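Local coordinates for HepC.19480.a.B1 (Helicobacter pylori, PDB 6MTZ), which is of unknown function but probably acts as a metal-dependent phosphoesterase of the DHH/DHHA1 family, at residues 13-18 with 68-73; 124-129 with 153-158; 172-177 with 215-220; 257-262 with 350-355; 265-270 with 287-292. One frame throughout, in Å; residues are numbered along the deposited sequence.

Contact 1. Residues 13-18 with 68-73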
# COMPACT_ATOMS: atom_id res chain seq x y z
N HIS A 13 -12.03 2.19 4.82
CA HIS A 13 -11.15 3.28 5.23
C HIS A 13 -10.05 3.50 4.21
O HIS A 13 -9.09 2.72 4.14
CB HIS A 13 -10.56 3.02 6.62
CG HIS A 13 -9.75 4.17 7.16
ND1 HIS A 13 -9.09 4.10 8.36
CD2 HIS A 13 -9.50 5.39 6.65
CE1 HIS A 13 -8.46 5.24 8.57
NE2 HIS A 13 -8.69 6.05 7.55
N LEU A 14 -10.15 4.61 3.47
CA LEU A 14 -9.15 5.02 2.50
C LEU A 14 -8.26 6.12 3.08
O LEU A 14 -8.77 7.14 3.58
CB LEU A 14 -9.84 5.52 1.22
CG LEU A 14 -8.96 6.31 0.25
CD1 LEU A 14 -7.85 5.41 -0.32
CD2 LEU A 14 -9.82 6.97 -0.85
N SER A 15 -6.94 5.93 2.99
CA SER A 15 -5.98 6.88 3.55
C SER A 15 -4.76 7.00 2.65
O SER A 15 -4.56 6.22 1.71
CB SER A 15 -5.54 6.48 4.97
OG SER A 15 -4.93 7.58 5.62
N HIS A 16 -3.92 8.00 2.95
CA HIS A 16 -2.70 8.26 2.19
C HIS A 16 -1.66 7.17 2.51
O HIS A 16 -1.97 6.17 3.16
CB HIS A 16 -2.19 9.66 2.52
CG HIS A 16 -1.14 10.18 1.58
ND1 HIS A 16 -1.31 10.20 0.21
CD2 HIS A 16 0.08 10.73 1.81
CE1 HIS A 16 -0.24 10.73 -0.36
NE2 HIS A 16 0.62 11.06 0.59
N ILE A 17 -0.42 7.36 2.08
CA ILE A 17 0.60 6.32 2.20
C ILE A 17 1.76 6.67 3.12
O ILE A 17 2.58 5.79 3.39
CB ILE A 17 1.17 5.91 0.82
CG1 ILE A 17 1.71 7.14 0.08
CG2 ILE A 17 0.12 5.16 0.01
CD1 ILE A 17 2.68 6.78 -1.00
N ASP A 18 1.89 7.89 3.62
CA ASP A 18 3.08 8.17 4.43
C ASP A 18 2.77 7.81 5.90
O ASP A 18 1.80 7.11 6.18
CB ASP A 18 3.52 9.62 4.23
CG ASP A 18 2.40 10.60 4.56
OD1 ASP A 18 1.33 10.15 5.02
OD2 ASP A 18 2.59 11.81 4.36
N LEU A 68 -14.76 6.12 5.29
CA LEU A 68 -13.87 7.00 6.04
C LEU A 68 -12.66 7.30 5.16
O LEU A 68 -11.99 6.37 4.68
CB LEU A 68 -13.43 6.34 7.35
CG LEU A 68 -12.53 7.18 8.25
CD1 LEU A 68 -13.29 8.40 8.79
CD2 LEU A 68 -11.92 6.35 9.39
N VAL A 69 -12.39 8.58 4.94
CA VAL A 69 -11.30 9.04 4.08
C VAL A 69 -10.45 10.01 4.88
O VAL A 69 -10.97 11.01 5.40
CB VAL A 69 -11.82 9.71 2.79
CG1 VAL A 69 -10.67 10.06 1.85
CG2 VAL A 69 -12.85 8.80 2.08
N SER A 70 -9.15 9.74 4.97
CA SER A 70 -8.26 10.51 5.83
C SER A 70 -6.98 10.85 5.08
O SER A 70 -6.46 10.02 4.32
CB SER A 70 -7.90 9.73 7.11
OG SER A 70 -7.42 8.43 6.78
N ASP A 71 -6.50 12.08 5.29
CA ASP A 71 -5.18 12.53 4.84
C ASP A 71 -5.10 12.66 3.32
O ASP A 71 -4.01 12.57 2.74
CB ASP A 71 -4.07 11.61 5.35
CG ASP A 71 -2.72 12.29 5.36
OD1 ASP A 71 -2.67 13.54 5.50
OD2 ASP A 71 -1.70 11.56 5.21
N LEU A 72 -6.23 12.83 2.67
CA LEU A 72 -6.29 13.02 1.23
C LEU A 72 -7.23 14.18 0.95
O LEU A 72 -8.23 14.35 1.64
CB LEU A 72 -6.78 11.76 0.53
CG LEU A 72 -5.93 10.50 0.66
CD1 LEU A 72 -6.80 9.27 0.47
CD2 LEU A 72 -4.79 10.49 -0.35
N ASN A 73 -6.91 14.98 -0.05
CA ASN A 73 -7.88 15.97 -0.50
C ASN A 73 -8.42 15.52 -1.84
O ASN A 73 -7.70 14.94 -2.66
CB ASN A 73 -7.30 17.38 -0.57
CG ASN A 73 -6.23 17.55 -1.60
OD1 ASN A 73 -5.29 16.76 -1.67
ND2 ASN A 73 -6.35 18.61 -2.40
O HOH W 1 0.31 13.18 4.70
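His13 and Leu68 lie side by side on neighbouring parallel strands, the imidazole of His13 running beside the Leu68 side chain. His13 CB stays 4.1 Å from Leu68 O. CG is anti to the backbone N (chi1 -175°), and beyond it Leu68 CD2 sits over the centre of the ring, 3.6 Å from its centroid, in a CH-pi contact. His13 CD2 turns to Leu68 O at 3.3 Å. At the tip, His13 NE2 and Ser70 OG share a hydrogen bond of 2.8 Å at the ring edge, and on the other side of the ring ND1 is bonded to Ser28 OG, so both nitrogens are held and the ring's rotation is fixed. The strands themselves pair through Leu14 N to Leu68 O and Ser70 N to Leu14 O. On the opposite face, Leu14 CG packs 3.7 Å from Leu72 CD1. Past the strand ends, Asp18 OD1 accepts from Gly21 N, capping helix 19-29, and one water lies 2.7 Å from Asp18 OD2 and 2.6 Å from Asp71 OD2, between two nearly coplanar carboxylates. Such an acidic cluster, starting from an HxDxDG sequence, is consistent with the place where DHH phosphoesterases bind metal. Helix 19-29 lies against the His13 and Ser70 face through Cys24, helix 43-59 packs on Leu14 and Leu72, and strands 35-39 and 95-102 flank the pair.

Contact 2. Residues 124-129 with 153-158. With EDO (1,2-ethanediol), chain C.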
# COMPACT_ATOMS: atom_id res chain seq x y z
N CYS A 124 -2.45 16.98 12.42
CA CYS A 124 -2.23 15.94 11.45
C CYS A 124 -3.50 15.13 11.29
O CYS A 124 -4.40 15.15 12.15
CB CYS A 124 -1.07 15.03 11.87
SG CYS A 124 -1.48 13.89 13.21
N ALA A 125 -3.59 14.40 10.17
CA ALA A 125 -4.79 13.61 9.90
C ALA A 125 -5.00 12.54 10.97
O ALA A 125 -6.14 12.29 11.37
CB ALA A 125 -4.70 12.98 8.52
N THR A 126 -3.91 11.92 11.45
CA THR A 126 -4.06 10.88 12.46
C THR A 126 -4.75 11.41 13.72
O THR A 126 -5.63 10.74 14.28
CB THR A 126 -2.70 10.28 12.81
OG1 THR A 126 -2.23 9.55 11.68
CG2 THR A 126 -2.83 9.30 13.97
N LYS A 127 -4.41 12.62 14.16
CA LYS A 127 -5.03 13.15 15.37
C LYS A 127 -6.49 13.50 15.12
O LYS A 127 -7.35 13.23 15.97
CB LYS A 127 -4.25 14.37 15.87
CG LYS A 127 -4.76 14.90 17.22
CD LYS A 127 -3.68 15.76 17.91
CE LYS A 127 -4.11 16.17 19.33
NZ LYS A 127 -3.21 17.24 19.88
N ILE A 128 -6.80 14.07 13.95
CA ILE A 128 -8.19 14.31 13.58
C ILE A 128 -8.99 13.00 13.59
O ILE A 128 -10.07 12.93 14.17
CB ILE A 128 -8.28 15.00 12.20
CG1 ILE A 128 -7.53 16.34 12.20
CG2 ILE A 128 -9.74 15.20 11.81
CD1 ILE A 128 -7.42 16.94 10.82
N VAL A 129 -8.46 11.95 12.95
CA VAL A 129 -9.14 10.65 12.97
C VAL A 129 -9.37 10.19 14.40
O VAL A 129 -10.47 9.77 14.77
CB VAL A 129 -8.34 9.59 12.18
CG1 VAL A 129 -8.97 8.20 12.39
CG2 VAL A 129 -8.28 9.95 10.71
N GLU A 153 -0.11 11.60 19.35
CA GLU A 153 0.52 12.90 19.57
C GLU A 153 1.90 12.97 18.93
O GLU A 153 2.29 14.01 18.38
CB GLU A 153 0.59 13.19 21.08
CG GLU A 153 0.99 14.63 21.40
CD GLU A 153 -0.05 15.67 20.97
OE1 GLU A 153 -1.22 15.31 20.70
OE2 GLU A 153 0.31 16.87 20.90
N MET A 154 2.65 11.86 18.98
CA MET A 154 3.95 11.80 18.33
C MET A 154 3.83 12.06 16.83
O MET A 154 4.55 12.91 16.27
CB MET A 154 4.60 10.43 18.57
CG MET A 154 5.78 10.13 17.61
SD MET A 154 6.18 8.37 17.42
CE MET A 154 4.99 7.85 16.18
N VAL A 155 2.93 11.35 16.17
CA VAL A 155 2.67 11.62 14.76
C VAL A 155 2.30 13.08 14.56
O VAL A 155 2.77 13.72 13.61
CB VAL A 155 1.57 10.68 14.21
CG1 VAL A 155 1.17 11.10 12.80
CG2 VAL A 155 2.06 9.24 14.21
N ASN A 156 1.48 13.64 15.45
CA ASN A 156 1.09 15.03 15.28
C ASN A 156 2.30 15.95 15.33
O ASN A 156 2.47 16.82 14.47
CB ASN A 156 0.05 15.45 16.33
CG ASN A 156 -0.64 16.77 15.97
OD1 ASN A 156 -1.46 16.82 15.05
ND2 ASN A 156 -0.28 17.84 16.66
N SER A 157 3.19 15.73 16.31
CA SER A 157 4.32 16.64 16.49
C SER A 157 5.23 16.67 15.26
O SER A 157 5.70 17.73 14.85
CB SER A 157 5.13 16.25 17.73
OG SER A 157 4.37 16.39 18.92
N VAL A 158 5.50 15.51 14.67
CA VAL A 158 6.43 15.52 13.54
C VAL A 158 5.73 16.00 12.28
O VAL A 158 6.34 16.67 11.43
CB VAL A 158 7.11 14.15 13.35
CG1 VAL A 158 6.12 13.07 12.98
CG2 VAL A 158 8.20 14.23 12.29
C1 EDO C . -3.73 12.30 21.64
O1 EDO C . -2.82 13.35 21.98
C2 EDO C . -4.74 12.79 20.61
O2 EDO C . -5.98 13.13 21.22
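Cys124 places SG between its own N and carbonyl carbon (chi1 75°), while Asn156 sends CG anti to its N (chi1 -165°), which starts its amide toward Cys124. The setting is a helix N-cap: Cys124 directly precedes helix 125-136, and its SG accepts a capping bond from Lys127 N at 3.3 Å. Segments 125-129 and 153-158 run 143° apart, roughly antiparallel. Cys124 N donates to Asn156 OD1 at 2.8 Å in an almost straight bond, so the cap residue is tied to the second helix through its backbone while its sulfur serves its own helix. Val155 CG1 packs against both Cys124 SG and Thr126 OG1, each at 3.9 Å. The backbone N-H groups of Ala125 and Thr126 meet the carboxylate of Asp20, in the HxDxDG motif, which puts this helix end beside the probable active site. Farther out, the extended Lys127 chain passes the Asn156 amide, with Lys127 CD 3.7 Å from Asn156 CG, and reaches Glu153 in a salt bridge. There Lys127 NZ lies 2.9 Å from Glu153 OE1, on the syn lone pair, and the same oxygen accepts a 2.8 Å bond from O1 of a 1,2-ethanediol, probably picked up in crystallisation.

Contact 3. Residues 172-177 with 215-220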
# COMPACT_ATOMS: atom_id res chain seq x y z
N LYS A 172 10.28 11.51 13.91
CA LYS A 172 11.10 11.58 12.70
C LYS A 172 11.62 10.20 12.33
O LYS A 172 11.64 9.83 11.14
CB LYS A 172 12.25 12.57 12.92
CG LYS A 172 11.79 14.04 12.81
CD LYS A 172 12.69 15.02 13.56
CE LYS A 172 14.16 14.84 13.26
NZ LYS A 172 14.99 15.95 13.86
N VAL A 173 12.01 9.40 13.33
CA VAL A 173 12.43 8.03 13.07
C VAL A 173 11.29 7.24 12.44
O VAL A 173 11.49 6.47 11.49
CB VAL A 173 12.93 7.36 14.36
CG1 VAL A 173 13.32 5.90 14.07
CG2 VAL A 173 14.12 8.11 14.92
N CYS A 174 10.06 7.45 12.94
CA CYS A 174 8.92 6.71 12.41
C CYS A 174 8.57 7.14 10.99
O CYS A 174 8.20 6.32 10.16
CB CYS A 174 7.71 6.87 13.33
SG CYS A 174 7.88 6.06 14.92
N MET A 175 8.70 8.44 10.70
CA MET A 175 8.43 8.92 9.35
C MET A 175 9.36 8.26 8.34
O MET A 175 8.93 7.73 7.30
CB MET A 175 8.58 10.44 9.33
CG MET A 175 8.07 11.14 8.10
SD MET A 175 8.15 12.94 8.37
CE MET A 175 9.90 13.26 8.20
N ARG A 176 10.66 8.28 8.62
CA ARG A 176 11.60 7.56 7.76
C ARG A 176 11.29 6.06 7.74
O ARG A 176 11.43 5.41 6.71
CB ARG A 176 13.03 7.81 8.22
CG ARG A 176 14.11 7.02 7.45
CD ARG A 176 15.50 7.58 7.74
NE ARG A 176 15.62 7.80 9.18
CZ ARG A 176 16.04 6.88 10.04
NH1 ARG A 176 16.42 5.69 9.59
NH2 ARG A 176 16.09 7.15 11.34
N MET A 177 10.88 5.50 8.89
CA MET A 177 10.55 4.07 8.90
C MET A 177 9.48 3.74 7.86
O MET A 177 9.58 2.73 7.15
CB MET A 177 10.08 3.64 10.29
CG MET A 177 9.64 2.15 10.36
SD MET A 177 7.94 1.79 9.87
CE MET A 177 7.08 2.35 11.34
N VAL A 215 16.53 7.14 19.84
CA VAL A 215 17.72 6.37 19.46
C VAL A 215 17.49 4.88 19.66
O VAL A 215 17.94 4.06 18.86
CB VAL A 215 18.94 6.85 20.27
CG1 VAL A 215 20.13 5.96 19.97
CG2 VAL A 215 19.25 8.30 19.93
N ALA A 216 16.80 4.51 20.74
CA ALA A 216 16.57 3.10 21.01
C ALA A 216 15.75 2.47 19.89
O ALA A 216 16.08 1.38 19.40
CB ALA A 216 15.86 2.92 22.35
N TYR A 217 14.68 3.13 19.48
CA TYR A 217 13.89 2.61 18.39
C TYR A 217 14.68 2.64 17.09
O TYR A 217 14.67 1.68 16.32
CB TYR A 217 12.57 3.39 18.25
CG TYR A 217 11.66 2.86 17.16
CD1 TYR A 217 11.07 1.61 17.27
CD2 TYR A 217 11.38 3.62 16.03
CE1 TYR A 217 10.23 1.12 16.28
CE2 TYR A 217 10.54 3.15 15.04
CZ TYR A 217 9.97 1.89 15.17
OH TYR A 217 9.13 1.40 14.20
N ASP A 218 15.43 3.73 16.86
CA ASP A 218 16.19 3.85 15.62
C ASP A 218 17.15 2.67 15.42
O ASP A 218 17.25 2.12 14.32
CB ASP A 218 16.95 5.17 15.61
CG ASP A 218 17.51 5.54 14.24
OD1 ASP A 218 16.86 5.21 13.22
OD2 ASP A 218 18.60 6.14 14.19
N ASN A 219 17.84 2.25 16.49
CA ASN A 219 18.86 1.22 16.38
C ASN A 219 18.28 -0.20 16.42
O ASN A 219 19.02 -1.15 16.11
CB ASN A 219 19.89 1.38 17.50
CG ASN A 219 20.82 2.54 17.27
OD1 ASN A 219 21.05 2.94 16.13
ND2 ASN A 219 21.35 3.10 18.35
N ASP A 220 17.01 -0.36 16.78
CA ASP A 220 16.36 -1.67 16.85
C ASP A 220 15.57 -1.99 15.60
O ASP A 220 15.20 -3.16 15.41
CB ASP A 220 15.38 -1.75 18.04
CG ASP A 220 16.06 -2.06 19.37
OD1 ASP A 220 17.31 -2.14 19.42
OD2 ASP A 220 15.33 -2.20 20.37
O HOH W 2 15.92 3.50 11.38
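Val173 and Tyr217 slide past each other in opposite directions, bringing Val173 CG1 to 3.6 Å from Tyr217 CD2. One turn along helix 168-180, Met177 crosses the phenol at about a right angle and rests CE 3.6 Å from Tyr217 OH. Cys174 SG approaches the same ring obliquely, 3.9 Å from Tyr217 CE2, as a sulfur-aromatic contact. Beside this apolar patch, Arg176 NH2 donates to Asp218 OD1 at 2.8 Å in a nearly straight salt bridge. The acceptor lies in the guanidinium plane, whereas the guanidinium nitrogen stands above the carboxylate plane, the two planes being 80° apart. A water closes a second path, 2.9 Å from Arg176 NH1 and 2.7 Å from Asp218 OD1, so one carboxylate oxygen receives two donors. In the next shell, the Tyr217 hydroxyl is hydrogen-bonded to Leu200 O and its ring meets Tyr207 edge-to-face, which help position the ring. Segments 172-177 and 215-220 run 23° from parallel, their axes 10.0 Å apart, and join part of the helical region between the two sheets. Val173, Cys174 and Met177 meet Tyr217 between the helices, whereas Arg176 is exposed and a water bridges it to Asp218, so the ion pair is probably partly screened by solvent.

Contact 4. Residues 257-262 with 350-355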
# COMPACT_ATOMS: atom_id res chain seq x y z
N CYS A 257 -1.46 -14.58 -12.55
CA CYS A 257 -0.34 -13.83 -13.11
C CYS A 257 0.39 -14.57 -14.23
O CYS A 257 1.47 -14.13 -14.65
CB CYS A 257 0.65 -13.44 -12.01
SG CYS A 257 -0.13 -12.46 -10.68
N SER A 258 -0.18 -15.67 -14.73
CA SER A 258 0.49 -16.47 -15.74
C SER A 258 0.29 -15.87 -17.12
O SER A 258 -0.82 -15.48 -17.48
CB SER A 258 -0.04 -17.90 -15.74
OG SER A 258 0.59 -18.65 -14.73
N VAL A 259 1.36 -15.81 -17.90
CA VAL A 259 1.32 -15.33 -19.27
C VAL A 259 2.10 -16.32 -20.13
O VAL A 259 2.95 -17.06 -19.64
CB VAL A 259 1.88 -13.89 -19.40
CG1 VAL A 259 0.85 -12.89 -18.88
CG2 VAL A 259 3.19 -13.76 -18.63
N TYR A 260 1.79 -16.33 -21.43
CA TYR A 260 2.28 -17.38 -22.32
C TYR A 260 2.89 -16.76 -23.57
O TYR A 260 2.19 -16.10 -24.34
CB TYR A 260 1.16 -18.35 -22.67
CG TYR A 260 0.56 -18.96 -21.41
CD1 TYR A 260 -0.47 -18.32 -20.73
CD2 TYR A 260 1.06 -20.15 -20.88
CE1 TYR A 260 -1.01 -18.86 -19.57
CE2 TYR A 260 0.53 -20.69 -19.72
CZ TYR A 260 -0.51 -20.04 -19.07
OH TYR A 260 -1.05 -20.57 -17.92
N TYR A 261 4.19 -16.97 -23.75
CA TYR A 261 4.93 -16.56 -24.93
C TYR A 261 5.32 -17.81 -25.70
O TYR A 261 6.19 -18.58 -25.25
CB TYR A 261 6.16 -15.74 -24.55
CG TYR A 261 7.08 -15.45 -25.71
CD1 TYR A 261 6.77 -14.45 -26.63
CD2 TYR A 261 8.26 -16.17 -25.89
CE1 TYR A 261 7.61 -14.17 -27.70
CE2 TYR A 261 9.10 -15.90 -26.96
CZ TYR A 261 8.76 -14.91 -27.86
OH TYR A 261 9.60 -14.63 -28.91
N GLN A 262 4.70 -18.02 -26.86
CA GLN A 262 4.96 -19.19 -27.71
C GLN A 262 4.72 -20.43 -26.88
O GLN A 262 3.57 -20.65 -26.44
CB GLN A 262 6.36 -19.07 -28.32
CG GLN A 262 6.60 -17.83 -29.13
CD GLN A 262 7.90 -17.90 -29.91
OE1 GLN A 262 8.81 -18.66 -29.56
NE2 GLN A 262 7.99 -17.12 -30.99
N GLU A 350 -2.04 -9.25 -25.14
CA GLU A 350 -2.21 -8.81 -26.52
C GLU A 350 -0.89 -8.88 -27.28
O GLU A 350 -0.82 -9.41 -28.39
CB GLU A 350 -2.79 -7.39 -26.57
N ILE A 351 0.19 -8.38 -26.67
CA ILE A 351 1.51 -8.44 -27.31
C ILE A 351 1.93 -9.90 -27.52
O ILE A 351 2.38 -10.28 -28.61
CB ILE A 351 2.55 -7.69 -26.47
CG1 ILE A 351 2.21 -6.19 -26.41
CG2 ILE A 351 3.95 -7.91 -27.04
CD1 ILE A 351 3.09 -5.39 -25.48
N PHE A 352 1.80 -10.73 -26.49
CA PHE A 352 2.23 -12.12 -26.59
C PHE A 352 1.38 -12.92 -27.58
O PHE A 352 1.86 -13.89 -28.17
CB PHE A 352 2.21 -12.79 -25.21
CG PHE A 352 3.40 -12.47 -24.35
CD1 PHE A 352 4.49 -11.78 -24.87
CD2 PHE A 352 3.46 -12.90 -23.03
CE1 PHE A 352 5.60 -11.49 -24.09
CE2 PHE A 352 4.57 -12.61 -22.23
CZ PHE A 352 5.64 -11.91 -22.76
N ASN A 353 0.13 -12.50 -27.80
CA ASN A 353 -0.78 -13.32 -28.59
C ASN A 353 -0.30 -13.47 -30.03
O ASN A 353 -0.44 -14.55 -30.62
CB ASN A 353 -2.18 -12.72 -28.56
CG ASN A 353 -3.16 -13.52 -29.39
OD1 ASN A 353 -3.40 -13.21 -30.56
ND2 ASN A 353 -3.72 -14.56 -28.81
N ASN A 354 0.26 -12.41 -30.62
CA ASN A 354 0.79 -12.47 -31.98
C ASN A 354 2.23 -12.94 -32.03
O ASN A 354 2.76 -13.13 -33.13
CB ASN A 354 0.70 -11.11 -32.66
CG ASN A 354 -0.72 -10.71 -32.96
OD1 ASN A 354 -1.36 -11.28 -33.84
ND2 ASN A 354 -1.23 -9.72 -32.23
N ALA A 355 2.87 -13.13 -30.89
CA ALA A 355 4.31 -13.39 -30.85
C ALA A 355 4.66 -14.78 -31.36
O ALA A 355 5.83 -15.16 -31.35
CB ALA A 355 4.83 -13.20 -29.43
OXT ALA A 355 3.81 -15.54 -31.82
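Strand 258-261 meets the C-terminal end of helix 341-353, the CA atoms of Tyr261 and Phe352 standing 5.5 Å apart. Phe352 carries the contact. Its CG is anti to the carbonyl carbon (chi1 -80°), and the ring beyond it lies against the strand. Tyr261 CB sits over the centre of that ring, 4.0 Å from its centroid, a CH-pi contact almost on the ring normal. Val259 CG2 reaches the ring at its edge, 4.0 Å from Phe352 CE2, and Tyr260 O comes within 3.4 Å of Phe352 CB. The two aromatic rings meet obliquely, their planes 58° apart, through Tyr261 CD1 and Phe352 CD1. Strand 258-261 is the outermost strand of the mixed sheet and forms a beta hairpin with strand 264-270; the sheet belongs to the C-terminal domain, probably of DHHA1 type, as its GGGH sequence suggests. The last helix of the chain packs against this sheet, and helix 311-318 meets both Tyr261 and Phe352 through Leu314. Ile293 of the next but one strand touches Val259 and Phe352 as well. At the chain end, Ala355 CB presses on Tyr261 CE1 at 3.4 Å, approaching the ring obliquely. Gln262 CG stands over the centre of the Tyr261 ring. From there the extended Gln262 chain carries its amide to the terminal carboxylate, where Gln262 NE2 donates to Ala355 O at 2.9 Å. That acceptor lies close to the plane of the Gln262 amide, and the N-H points nearly straight at it, with an angle of 167°.

Contact 5. Residues 265-270 with 287-292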
# COMPACT_ATOMS: atom_id res chain seq x y z
N LYS A 265 6.03 -20.50 -20.49
CA LYS A 265 5.13 -19.90 -19.50
C LYS A 265 5.90 -18.92 -18.64
O LYS A 265 6.98 -19.24 -18.13
CB LYS A 265 4.47 -20.96 -18.61
CG LYS A 265 3.53 -20.36 -17.55
CD LYS A 265 2.65 -21.40 -16.84
CE LYS A 265 3.40 -22.13 -15.72
NZ LYS A 265 2.51 -23.04 -14.94
N GLY A 266 5.34 -17.73 -18.45
CA GLY A 266 5.95 -16.73 -17.61
C GLY A 266 5.00 -16.23 -16.55
O GLY A 266 3.78 -16.44 -16.61
N PHE A 267 5.56 -15.53 -15.56
CA PHE A 267 4.82 -14.93 -14.46
C PHE A 267 5.01 -13.43 -14.56
O PHE A 267 6.15 -12.94 -14.61
CB PHE A 267 5.32 -15.47 -13.11
CG PHE A 267 4.56 -14.94 -11.91
CD1 PHE A 267 4.70 -13.62 -11.49
CD2 PHE A 267 3.75 -15.78 -11.17
CE1 PHE A 267 4.03 -13.15 -10.39
CE2 PHE A 267 3.08 -15.32 -10.05
CZ PHE A 267 3.22 -14.00 -9.66
N LEU A 268 3.90 -12.69 -14.56
CA LEU A 268 3.90 -11.25 -14.77
C LEU A 268 3.57 -10.53 -13.47
O LEU A 268 2.50 -10.74 -12.89
CB LEU A 268 2.89 -10.86 -15.86
CG LEU A 268 2.58 -9.37 -15.87
CD1 LEU A 268 3.74 -8.60 -16.42
CD2 LEU A 268 1.33 -9.11 -16.69
N SER A 269 4.49 -9.68 -13.02
CA SER A 269 4.25 -8.79 -11.89
C SER A 269 4.28 -7.35 -12.39
O SER A 269 4.58 -7.08 -13.55
CB SER A 269 5.29 -9.02 -10.79
OG SER A 269 6.56 -8.52 -11.18
N TYR A 270 4.00 -6.40 -11.48
CA TYR A 270 3.85 -5.00 -11.84
C TYR A 270 4.42 -4.10 -10.76
O TYR A 270 4.07 -4.26 -9.59
CB TYR A 270 2.39 -4.64 -12.06
CG TYR A 270 2.12 -3.21 -12.48
CD1 TYR A 270 2.47 -2.77 -13.75
CD2 TYR A 270 1.45 -2.32 -11.63
CE1 TYR A 270 2.20 -1.48 -14.16
CE2 TYR A 270 1.17 -1.01 -12.04
CZ TYR A 270 1.55 -0.60 -13.31
OH TYR A 270 1.28 0.69 -13.73
N PRO A 287 9.61 -24.35 -10.72
CA PRO A 287 10.33 -24.71 -11.96
C PRO A 287 9.43 -24.81 -13.17
O PRO A 287 9.95 -24.83 -14.29
CB PRO A 287 10.97 -26.06 -11.62
CG PRO A 287 10.08 -26.64 -10.56
CD PRO A 287 9.57 -25.47 -9.76
N ASP A 288 8.11 -24.86 -12.99
CA ASP A 288 7.18 -24.96 -14.11
C ASP A 288 7.11 -23.67 -14.92
O ASP A 288 6.59 -23.69 -16.04
CB ASP A 288 5.78 -25.37 -13.62
CG ASP A 288 5.27 -24.53 -12.45
OD1 ASP A 288 4.46 -23.62 -12.71
OD2 ASP A 288 5.66 -24.79 -11.28
N PHE A 289 7.64 -22.57 -14.41
CA PHE A 289 7.71 -21.32 -15.15
C PHE A 289 9.04 -21.21 -15.87
O PHE A 289 10.09 -21.62 -15.35
CB PHE A 289 7.50 -20.13 -14.21
CG PHE A 289 6.07 -19.93 -13.80
CD1 PHE A 289 5.54 -20.64 -12.73
CD2 PHE A 289 5.24 -19.06 -14.50
CE1 PHE A 289 4.22 -20.46 -12.36
CE2 PHE A 289 3.93 -18.88 -14.14
CZ PHE A 289 3.41 -19.58 -13.06
N ASP A 290 9.00 -20.68 -17.09
CA ASP A 290 10.17 -20.48 -17.92
C ASP A 290 10.77 -19.09 -17.83
O ASP A 290 11.98 -18.94 -18.04
CB ASP A 290 9.83 -20.76 -19.38
CG ASP A 290 9.25 -22.12 -19.55
OD1 ASP A 290 9.97 -23.09 -19.23
OD2 ASP A 290 8.07 -22.22 -19.95
N PHE A 291 9.96 -18.06 -17.56
CA PHE A 291 10.52 -16.73 -17.43
C PHE A 291 9.69 -15.93 -16.45
O PHE A 291 8.58 -16.30 -16.06
CB PHE A 291 10.63 -16.02 -18.78
CG PHE A 291 9.31 -15.75 -19.44
CD1 PHE A 291 8.65 -16.76 -20.15
CD2 PHE A 291 8.73 -14.49 -19.37
CE1 PHE A 291 7.43 -16.51 -20.77
CE2 PHE A 291 7.50 -14.23 -19.98
CZ PHE A 291 6.85 -15.24 -20.69
N TYR A 292 10.27 -14.81 -16.05
CA TYR A 292 9.63 -13.85 -15.17
C TYR A 292 9.64 -12.52 -15.89
O TYR A 292 10.62 -12.18 -16.56
CB TYR A 292 10.38 -13.78 -13.82
CG TYR A 292 9.65 -12.99 -12.76
CD1 TYR A 292 9.67 -11.61 -12.77
CD2 TYR A 292 8.94 -13.63 -11.75
CE1 TYR A 292 9.00 -10.88 -11.81
CE2 TYR A 292 8.27 -12.91 -10.79
CZ TYR A 292 8.31 -11.53 -10.83
OH TYR A 292 7.64 -10.79 -9.89
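Lys265 opens the contact with both backbone and side chain. Lys265 N donates to the anti lone pair of Asp290 OD2 at 2.7 Å, and Lys265 O accepts from two donors, Asp290 N at 2.7 Å and Phe291 N at 3.3 Å. The side chain runs over Phe289: CE sits above the centre of the ring, 3.5 Å from the centroid, and NZ is near enough for a cation-pi contact. The bend at chi3 (81°) places CE over the ring; from there Lys265 NZ makes a 3.0 Å salt bridge with Asp288 OD1. Gly266 comes next and lays its CA over the centre of the Phe291 ring, 3.5 Å from the centroid, with no side chain between backbone and ring. Phe267 N donates to Phe291 O, continuing the parallel pairing begun by Phe291 N to Lys265 O. The Phe267 ring turns its edge to the face of Phe289, centroids 6.0 Å apart, and runs nearly parallel to the Tyr292 ring but slid off it, while Phe282 touches Phe267 and Phe289 from helix 276-285. Ser269 OG accepts from Tyr292 OH at 2.8 Å and is also hydrogen-bonded to Asp294 OD1, so the phenol tip is held at the strand. Strand 264-270, helix 276-285 and strand 291-295 form a beta-alpha-beta crossover, whose two parallel strands meet here over an aromatic cluster in the probable DHHA1 domain.

Overall arrangement
The five contacts fall into two groups. Contacts 1, 2 and 3 belong to the N-terminal part of the chain: contacts 1 and 2 have centres 13 Å apart and touch where Asp71 CB meets Ala125 CB at 3.5 Å, and contact 3 adjoins contact 2, centres 17 Å apart, through Met154 CE against Cys174 SG. Contacts 4 and 5 share the mixed sheet of the C-terminal part, their centres 11 Å apart, with contact 5 nested in the chain loop that contact 4 closes. Between contacts 1 and 5 the nearest atoms are about 14 Å apart. As in DHH/DHHA1 relatives, the active site probably lies between the two parts, beside the acidic end of contact 1.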